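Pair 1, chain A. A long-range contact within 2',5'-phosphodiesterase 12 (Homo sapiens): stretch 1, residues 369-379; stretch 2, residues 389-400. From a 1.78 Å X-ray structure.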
# COMPACT_ATOMS: atom_id res chain seq x y z
N PHE A 369 -20.99 -11.70 4.86
CA PHE A 369 -20.50 -10.35 5.10
C PHE A 369 -21.34 -9.35 4.32
O PHE A 369 -21.78 -9.67 3.22
CB PHE A 369 -19.04 -10.23 4.59
CG PHE A 369 -18.03 -10.90 5.48
CD1 PHE A 369 -17.55 -10.26 6.62
CD2 PHE A 369 -17.54 -12.16 5.17
CE1 PHE A 369 -16.57 -10.87 7.42
CE2 PHE A 369 -16.55 -12.75 5.95
CZ PHE A 369 -16.07 -12.10 7.07
N LYS A 370 -21.51 -8.13 4.84
CA LYS A 370 -22.20 -7.07 4.09
C LYS A 370 -21.12 -6.07 3.74
O LYS A 370 -20.71 -5.28 4.60
CB LYS A 370 -23.36 -6.45 4.89
CG LYS A 370 -24.35 -7.49 5.40
CD LYS A 370 -24.95 -8.38 4.29
CE LYS A 370 -25.57 -9.64 4.86
NZ LYS A 370 -25.94 -10.59 3.78
N LEU A 371 -20.59 -6.19 2.50
CA LEU A 371 -19.44 -5.42 2.03
C LEU A 371 -19.80 -4.49 0.93
O LEU A 371 -20.53 -4.85 0.01
CB LEU A 371 -18.31 -6.35 1.56
CG LEU A 371 -17.76 -7.33 2.61
CD1 LEU A 371 -16.92 -8.41 1.95
CD2 LEU A 371 -16.97 -6.61 3.69
N LYS A 372 -19.30 -3.28 1.04
CA LYS A 372 -19.53 -2.25 0.04
C LYS A 372 -18.18 -1.80 -0.46
O LYS A 372 -17.26 -1.69 0.35
CB LYS A 372 -20.29 -1.08 0.69
CG LYS A 372 -20.48 0.15 -0.19
CD LYS A 372 -21.02 1.34 0.60
CE LYS A 372 -21.06 2.58 -0.27
NZ LYS A 372 -21.55 3.77 0.47
N SER A 373 -18.06 -1.56 -1.77
CA SER A 373 -16.83 -0.97 -2.31
C SER A 373 -16.86 0.51 -1.88
O SER A 373 -17.69 1.29 -2.35
CB SER A 373 -16.79 -1.11 -3.83
OG SER A 373 -15.66 -0.40 -4.29
N ALA A 374 -15.99 0.88 -0.93
CA ALA A 374 -15.99 2.26 -0.41
C ALA A 374 -15.79 3.32 -1.49
O ALA A 374 -16.45 4.36 -1.45
CB ALA A 374 -14.92 2.40 0.68
N CYS A 375 -14.91 3.07 -2.48
CA CYS A 375 -14.69 4.08 -3.53
C CYS A 375 -15.54 3.82 -4.77
O CYS A 375 -15.30 4.42 -5.82
CB CYS A 375 -13.21 4.17 -3.87
SG CYS A 375 -12.18 4.56 -2.45
N GLY A 376 -16.53 2.94 -4.63
CA GLY A 376 -17.47 2.62 -5.68
C GLY A 376 -16.86 1.85 -6.81
O GLY A 376 -16.07 0.92 -6.58
N GLU A 377 -17.20 2.23 -8.03
CA GLU A 377 -16.73 1.52 -9.21
C GLU A 377 -16.17 2.53 -10.19
O GLU A 377 -16.84 2.89 -11.16
CB GLU A 377 -17.87 0.67 -9.83
CG GLU A 377 -18.43 -0.38 -8.88
CD GLU A 377 -19.75 -1.01 -9.25
OE1 GLU A 377 -20.21 -0.80 -10.40
OE2 GLU A 377 -20.32 -1.74 -8.41
N PRO A 378 -14.94 3.05 -9.94
CA PRO A 378 -14.35 4.02 -10.88
C PRO A 378 -14.24 3.45 -12.29
O PRO A 378 -14.21 2.23 -12.47
CB PRO A 378 -12.95 4.27 -10.30
CG PRO A 378 -13.03 3.87 -8.86
CD PRO A 378 -14.02 2.74 -8.82
N ALA A 379 -14.14 4.34 -13.29
CA ALA A 379 -13.95 3.96 -14.69
C ALA A 379 -12.72 3.03 -14.78
O ALA A 379 -12.74 2.03 -15.49
CB ALA A 379 -13.76 5.22 -15.56
N GLY A 389 -8.94 -0.81 -16.45
CA GLY A 389 -10.00 -1.46 -15.73
C GLY A 389 -9.99 -1.11 -14.27
O GLY A 389 -8.96 -0.66 -13.74
N CYS A 390 -11.14 -1.28 -13.64
CA CYS A 390 -11.25 -1.07 -12.19
C CYS A 390 -10.91 -2.41 -11.57
O CYS A 390 -11.71 -3.34 -11.71
CB CYS A 390 -12.66 -0.62 -11.83
SG CYS A 390 -12.96 -0.60 -10.05
N LEU A 391 -9.72 -2.53 -10.94
CA LEU A 391 -9.23 -3.80 -10.39
C LEU A 391 -9.08 -3.78 -8.88
O LEU A 391 -8.95 -4.85 -8.27
CB LEU A 391 -7.84 -4.10 -11.00
CG LEU A 391 -7.78 -4.24 -12.55
CD1 LEU A 391 -6.37 -4.53 -13.00
CD2 LEU A 391 -8.76 -5.28 -13.08
N ASP A 392 -9.02 -2.58 -8.30
CA ASP A 392 -8.73 -2.34 -6.87
C ASP A 392 -9.95 -1.91 -6.11
O ASP A 392 -10.77 -1.14 -6.63
CB ASP A 392 -7.66 -1.23 -6.74
CG ASP A 392 -6.40 -1.57 -7.50
OD1 ASP A 392 -5.56 -2.32 -6.96
OD2 ASP A 392 -6.29 -1.17 -8.69
N TYR A 393 -10.07 -2.38 -4.86
CA TYR A 393 -11.22 -2.00 -4.04
C TYR A 393 -10.86 -1.84 -2.58
O TYR A 393 -9.91 -2.47 -2.10
CB TYR A 393 -12.33 -3.05 -4.13
CG TYR A 393 -12.78 -3.36 -5.55
CD1 TYR A 393 -13.77 -2.59 -6.17
CD2 TYR A 393 -12.22 -4.41 -6.27
CE1 TYR A 393 -14.15 -2.84 -7.49
CE2 TYR A 393 -12.58 -4.66 -7.59
CZ TYR A 393 -13.56 -3.88 -8.19
OH TYR A 393 -13.90 -4.12 -9.50
N ILE A 394 -11.63 -1.01 -1.86
CA ILE A 394 -11.57 -0.93 -0.40
C ILE A 394 -12.94 -1.46 0.02
O ILE A 394 -13.91 -0.72 -0.13
CB ILE A 394 -11.26 0.46 0.16
CG1 ILE A 394 -9.83 0.92 -0.25
CG2 ILE A 394 -11.42 0.47 1.71
CD1 ILE A 394 -9.59 2.47 -0.05
N PHE A 395 -13.04 -2.71 0.42
CA PHE A 395 -14.34 -3.27 0.82
C PHE A 395 -14.55 -3.02 2.29
O PHE A 395 -13.67 -3.34 3.11
CB PHE A 395 -14.43 -4.76 0.50
CG PHE A 395 -14.50 -5.08 -0.97
CD1 PHE A 395 -15.59 -4.68 -1.74
CD2 PHE A 395 -13.52 -5.85 -1.58
CE1 PHE A 395 -15.65 -4.98 -3.11
CE2 PHE A 395 -13.60 -6.19 -2.94
CZ PHE A 395 -14.68 -5.76 -3.69
N ILE A 396 -15.72 -2.44 2.65
CA ILE A 396 -15.96 -2.11 4.06
C ILE A 396 -17.16 -2.84 4.61
O ILE A 396 -18.14 -3.05 3.91
CB ILE A 396 -16.11 -0.59 4.30
CG1 ILE A 396 -17.35 -0.01 3.57
CG2 ILE A 396 -14.81 0.16 3.91
CD1 ILE A 396 -17.78 1.35 4.02
N ASP A 397 -17.06 -3.22 5.87
CA ASP A 397 -18.13 -3.88 6.62
C ASP A 397 -19.23 -2.88 6.92
O ASP A 397 -19.06 -2.01 7.78
CB ASP A 397 -17.53 -4.42 7.93
CG ASP A 397 -18.45 -5.25 8.78
OD1 ASP A 397 -19.67 -5.31 8.46
OD2 ASP A 397 -17.96 -5.86 9.75
N LEU A 398 -20.37 -2.99 6.22
CA LEU A 398 -21.51 -2.09 6.43
C LEU A 398 -22.13 -2.20 7.83
O LEU A 398 -22.86 -1.30 8.23
CB LEU A 398 -22.60 -2.34 5.40
CG LEU A 398 -22.27 -1.87 3.99
CD1 LEU A 398 -23.23 -2.47 2.99
CD2 LEU A 398 -22.16 -0.33 3.91
N ASN A 399 -21.84 -3.27 8.59
CA ASN A 399 -22.37 -3.35 9.97
C ASN A 399 -21.80 -2.27 10.89
O ASN A 399 -22.45 -1.89 11.86
CB ASN A 399 -22.02 -4.70 10.61
CG ASN A 399 -22.72 -5.89 10.03
OD1 ASN A 399 -23.79 -5.79 9.45
ND2 ASN A 399 -22.15 -7.08 10.24
N ALA A 400 -20.57 -1.81 10.61
CA ALA A 400 -19.88 -0.90 11.52
C ALA A 400 -19.27 0.32 10.87
O ALA A 400 -18.83 1.22 11.60
CB ALA A 400 -18.76 -1.67 12.21
O HOH W 1 -20.36 -7.72 7.38
O HOH W 2 -13.38 0.80 -3.41
O HOH W 3 -12.84 0.87 -6.13

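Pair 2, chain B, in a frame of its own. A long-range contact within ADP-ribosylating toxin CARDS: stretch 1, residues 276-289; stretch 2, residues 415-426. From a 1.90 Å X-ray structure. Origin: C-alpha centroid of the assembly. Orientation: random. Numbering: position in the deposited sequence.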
# COMPACT_ATOMS: atom_id res chain seq x y z
N PRO B 276 -22.10 -7.67 3.19
CA PRO B 276 -22.46 -7.49 1.77
C PRO B 276 -22.52 -5.99 1.48
O PRO B 276 -22.49 -5.18 2.41
CB PRO B 276 -23.86 -8.11 1.69
CG PRO B 276 -24.41 -7.91 3.08
CD PRO B 276 -23.23 -8.22 3.96
N VAL B 277 -22.61 -5.62 0.20
CA VAL B 277 -22.57 -4.23 -0.20
C VAL B 277 -23.79 -3.88 -1.05
O VAL B 277 -24.04 -4.51 -2.08
CB VAL B 277 -21.29 -3.92 -1.01
CG1 VAL B 277 -21.26 -2.44 -1.40
CG2 VAL B 277 -20.03 -4.31 -0.19
N TYR B 278 -24.52 -2.86 -0.60
CA TYR B 278 -25.73 -2.38 -1.27
C TYR B 278 -25.57 -0.98 -1.81
O TYR B 278 -25.14 -0.08 -1.09
CB TYR B 278 -26.90 -2.36 -0.28
CG TYR B 278 -27.40 -3.72 0.13
CD1 TYR B 278 -26.71 -4.49 1.05
CD2 TYR B 278 -28.59 -4.22 -0.39
CE1 TYR B 278 -27.18 -5.73 1.43
CE2 TYR B 278 -29.07 -5.46 -0.01
CZ TYR B 278 -28.36 -6.21 0.90
OH TYR B 278 -28.84 -7.44 1.27
N LEU B 279 -25.93 -0.78 -3.08
CA LEU B 279 -25.85 0.52 -3.71
C LEU B 279 -27.22 0.96 -4.21
O LEU B 279 -28.07 0.12 -4.54
CB LEU B 279 -24.85 0.48 -4.87
CG LEU B 279 -23.45 0.04 -4.44
CD1 LEU B 279 -23.12 -1.28 -5.08
CD2 LEU B 279 -22.41 1.10 -4.76
N ARG B 280 -27.43 2.26 -4.28
CA ARG B 280 -28.70 2.82 -4.75
C ARG B 280 -28.44 3.86 -5.83
O ARG B 280 -27.54 4.69 -5.72
CB ARG B 280 -29.49 3.41 -3.57
CG ARG B 280 -30.89 3.90 -3.92
CD ARG B 280 -31.71 4.12 -2.65
NE ARG B 280 -32.01 2.85 -1.99
CZ ARG B 280 -32.40 2.73 -0.72
NH1 ARG B 280 -32.55 3.81 0.04
NH2 ARG B 280 -32.64 1.52 -0.23
N GLY B 281 -29.23 3.78 -6.91
CA GLY B 281 -29.13 4.73 -8.00
C GLY B 281 -29.75 6.03 -7.55
O GLY B 281 -30.81 6.02 -6.93
N ILE B 282 -29.09 7.13 -7.86
CA ILE B 282 -29.46 8.44 -7.33
C ILE B 282 -30.84 8.92 -7.78
O ILE B 282 -31.61 9.46 -6.98
CB ILE B 282 -28.41 9.49 -7.71
CG1 ILE B 282 -27.16 9.26 -6.88
CG2 ILE B 282 -28.94 10.89 -7.45
CD1 ILE B 282 -27.47 9.02 -5.42
N LYS B 283 -31.16 8.71 -9.05
CA LYS B 283 -32.44 9.18 -9.59
C LYS B 283 -33.52 8.09 -9.54
O LYS B 283 -34.60 8.32 -9.00
CB LYS B 283 -32.26 9.71 -11.01
CG LYS B 283 -33.43 10.53 -11.52
CD LYS B 283 -33.08 11.30 -12.79
CE LYS B 283 -34.25 12.16 -13.25
NZ LYS B 283 -33.95 12.87 -14.53
N THR B 284 -33.21 6.92 -10.09
CA THR B 284 -34.17 5.82 -10.13
C THR B 284 -34.50 5.31 -8.73
O THR B 284 -35.55 4.72 -8.51
CB THR B 284 -33.63 4.63 -10.93
OG1 THR B 284 -32.55 4.01 -10.20
CG2 THR B 284 -33.14 5.07 -12.30
N GLN B 285 -33.57 5.52 -7.80
CA GLN B 285 -33.72 5.00 -6.44
C GLN B 285 -33.76 3.47 -6.37
O GLN B 285 -34.15 2.90 -5.35
CB GLN B 285 -34.94 5.61 -5.75
CG GLN B 285 -34.76 7.08 -5.39
CD GLN B 285 -33.69 7.29 -4.32
OE1 GLN B 285 -33.93 6.76 -3.13
NE2 GLN B 285 -32.66 7.91 -4.58
N LYS B 286 -33.35 2.82 -7.44
CA LYS B 286 -33.26 1.37 -7.46
C LYS B 286 -32.07 0.91 -6.63
O LYS B 286 -31.04 1.59 -6.58
CB LYS B 286 -33.13 0.86 -8.89
CG LYS B 286 -34.40 1.03 -9.72
CD LYS B 286 -34.23 0.52 -11.14
CE LYS B 286 -35.52 0.70 -11.93
NZ LYS B 286 -35.44 0.10 -13.29
N THR B 287 -32.21 -0.24 -5.98
CA THR B 287 -31.19 -0.74 -5.07
C THR B 287 -30.59 -2.03 -5.58
O THR B 287 -31.30 -2.90 -6.09
CB THR B 287 -31.76 -0.94 -3.65
OG1 THR B 287 -32.29 0.31 -3.18
CG2 THR B 287 -30.68 -1.43 -2.67
N PHE B 288 -29.27 -2.15 -5.46
CA PHE B 288 -28.55 -3.30 -5.97
C PHE B 288 -27.57 -3.85 -4.95
O PHE B 288 -27.04 -3.12 -4.12
CB PHE B 288 -27.72 -2.92 -7.19
CG PHE B 288 -28.52 -2.33 -8.33
CD1 PHE B 288 -28.76 -0.97 -8.38
CD2 PHE B 288 -29.00 -3.14 -9.34
CE1 PHE B 288 -29.49 -0.42 -9.43
CE2 PHE B 288 -29.73 -2.59 -10.39
CZ PHE B 288 -29.97 -1.23 -10.43
N MET B 289 -27.30 -5.14 -5.07
CA MET B 289 -26.23 -5.77 -4.33
C MET B 289 -25.04 -5.96 -5.25
O MET B 289 -25.18 -6.46 -6.37
CB MET B 289 -26.67 -7.12 -3.79
CG MET B 289 -27.73 -7.04 -2.71
SD MET B 289 -28.33 -8.67 -2.30
CE MET B 289 -29.33 -9.07 -3.72
N LEU B 415 -26.55 6.56 -18.04
CA LEU B 415 -25.88 6.16 -16.80
C LEU B 415 -26.33 7.01 -15.62
O LEU B 415 -26.60 8.20 -15.76
CB LEU B 415 -24.36 6.25 -16.95
CG LEU B 415 -23.66 5.38 -18.00
CD1 LEU B 415 -22.15 5.44 -17.84
CD2 LEU B 415 -24.12 3.95 -17.91
N GLU B 416 -26.41 6.40 -14.44
CA GLU B 416 -26.69 7.17 -13.24
C GLU B 416 -25.79 6.69 -12.11
O GLU B 416 -25.43 5.52 -12.05
CB GLU B 416 -28.15 7.05 -12.82
CG GLU B 416 -28.44 5.80 -12.03
CD GLU B 416 -29.81 5.83 -11.40
OE1 GLU B 416 -30.40 6.93 -11.31
OE2 GLU B 416 -30.29 4.76 -10.98
N GLU B 417 -25.46 7.61 -11.20
CA GLU B 417 -24.54 7.29 -10.12
C GLU B 417 -25.18 6.38 -9.07
O GLU B 417 -26.36 6.48 -8.77
CB GLU B 417 -23.97 8.55 -9.47
CG GLU B 417 -22.88 8.24 -8.43
CD GLU B 417 -22.43 9.44 -7.60
OE1 GLU B 417 -22.88 10.58 -7.87
OE2 GLU B 417 -21.62 9.23 -6.66
N LEU B 418 -24.36 5.48 -8.54
CA LEU B 418 -24.73 4.59 -7.46
C LEU B 418 -23.92 4.98 -6.24
O LEU B 418 -22.72 5.23 -6.34
CB LEU B 418 -24.34 3.16 -7.82
CG LEU B 418 -25.02 2.54 -9.02
CD1 LEU B 418 -24.19 1.38 -9.51
CD2 LEU B 418 -26.41 2.10 -8.61
N GLN B 419 -24.57 5.03 -5.09
CA GLN B 419 -23.90 5.36 -3.85
C GLN B 419 -24.19 4.26 -2.85
O GLN B 419 -25.26 3.66 -2.87
CB GLN B 419 -24.34 6.74 -3.34
CG GLN B 419 -23.92 7.88 -4.28
CD GLN B 419 -24.23 9.26 -3.74
OE1 GLN B 419 -24.95 9.41 -2.75
NE2 GLN B 419 -23.67 10.29 -4.39
N ILE B 420 -23.23 3.99 -1.98
CA ILE B 420 -23.44 2.97 -0.97
C ILE B 420 -24.42 3.49 0.06
O ILE B 420 -24.30 4.61 0.52
CB ILE B 420 -22.12 2.59 -0.27
CG1 ILE B 420 -21.17 2.00 -1.32
CG2 ILE B 420 -22.40 1.59 0.86
CD1 ILE B 420 -19.93 1.36 -0.76
N ILE B 421 -25.39 2.66 0.43
CA ILE B 421 -26.33 3.06 1.46
C ILE B 421 -26.10 2.19 2.70
O ILE B 421 -26.00 0.97 2.61
CB ILE B 421 -27.79 2.95 0.97
CG1 ILE B 421 -28.10 1.52 0.53
CG2 ILE B 421 -28.01 3.93 -0.17
CD1 ILE B 421 -29.57 1.26 0.19
N VAL B 422 -26.01 2.85 3.84
CA VAL B 422 -25.71 2.18 5.10
C VAL B 422 -26.94 2.18 5.99
O VAL B 422 -27.48 3.24 6.32
CB VAL B 422 -24.56 2.87 5.83
CG1 VAL B 422 -24.37 2.24 7.22
CG2 VAL B 422 -23.27 2.77 5.02
N ASP B 423 -27.36 0.99 6.39
CA ASP B 423 -28.54 0.83 7.20
C ASP B 423 -28.60 -0.62 7.67
O ASP B 423 -27.95 -1.50 7.09
CB ASP B 423 -29.78 1.15 6.37
CG ASP B 423 -31.05 1.13 7.19
OD1 ASP B 423 -31.35 2.17 7.83
OD2 ASP B 423 -31.75 0.08 7.20
N GLU B 424 -29.35 -0.89 8.72
CA GLU B 424 -29.49 -2.27 9.18
C GLU B 424 -29.87 -3.20 8.02
O GLU B 424 -29.35 -4.31 7.92
CB GLU B 424 -30.54 -2.37 10.29
CG GLU B 424 -30.69 -3.77 10.88
CD GLU B 424 -31.71 -3.83 12.01
OE1 GLU B 424 -32.33 -2.78 12.31
OE2 GLU B 424 -31.90 -4.92 12.60
N CYS B 425 -30.76 -2.75 7.15
CA CYS B 425 -31.25 -3.60 6.07
C CYS B 425 -30.39 -3.54 4.80
O CYS B 425 -30.70 -4.20 3.81
CB CYS B 425 -32.70 -3.24 5.72
SG CYS B 425 -33.93 -3.84 6.91
N THR B 426 -29.32 -2.75 4.83
CA THR B 426 -28.44 -2.68 3.67
C THR B 426 -26.96 -2.93 4.03
O THR B 426 -26.62 -3.97 4.60
CB THR B 426 -28.64 -1.37 2.86
OG1 THR B 426 -28.57 -0.22 3.72
CG2 THR B 426 -30.00 -1.37 2.15

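The sharpest difference lies where the first strand runs into its turn. In pair 2 a carboxylate crosses over to hold the turn; in pair 1 the turn is held from within, helped by water. Glu B416 points toward stretch 1 and takes three hydrogen bonds there: its OE1 accepts from Lys B283 N at 3.0 Å and from Thr B284 N at 3.1 Å, while Thr B284 OG1 donates to Glu B416 OE2 at 2.5 Å. The matching residue in pair 1, Tyr A393, only lays its ring edge beside the turn, with CD1 3.5 Å from Ser A373 OG. That hydroxyl instead braces its own type I turn, donating to Gly A376 O at 2.7 Å beside the closing backbone bond from Gly A376 N to Ser A373 O (3.0 Å), and one water joins Ser A373 OG and Cys A375 N to Ile A394 N across the gap.

The neighbouring position fits each solution. Ser A373 superposes on Gly B281, whose CA lies 3.2 Å from Glu B416 OE2; an ideal CB there would sit 1.9 Å from that oxygen, a clash. The carboxylate thus occupies the space that a side chain would need.

Beneath these differences the backbone is the same, with 14 central residues superposing to 0.7 Å. Two antiparallel strands form three bridges in identical register, and four backbone hydrogen bonds recur. Lys A372 and Ile A396 bond reciprocally (Lys A372 N to Ile A396 O 3.1 Å, Ile A396 N to Lys A372 O 2.9 Å), as do Arg B280 and Gln B419. Beyond them, Ala A374 N to Ile A394 O (2.7 Å) matches Ile B282 N to Glu B417 O (3.0 Å), and Leu A398 N to Lys A370 O (2.8 Å) matches Ile B421 N to Tyr B278 O (3.1 Å).

A closely matched packing is Leu A371 against Phe A395, CB to CB 4.3 Å, repeated by Leu B279 and Leu B418, CB to CB 4.0 Å. On the same face, Asp A397 superposes on Ile B420: the acid reaches through water to Lys A370 N, whereas Ile B420 CG1 packs 3.8 Å from Leu B279 CD2.

Just past the first strand, the small Ala A374 meets branched residues, its CB 3.9 Å from Ile A396 CG2 and 4.1 Å from Ile A394 CG2. In pair 2 the larger Ile B282 stands at that position, with CD1 3.7 Å from Gln B419 CD. At the far end, Lys A370 leads its side chain away, while Tyr B278 offers a ring face to Thr B426, whose CA lies 3.9 Å from the ring centroid.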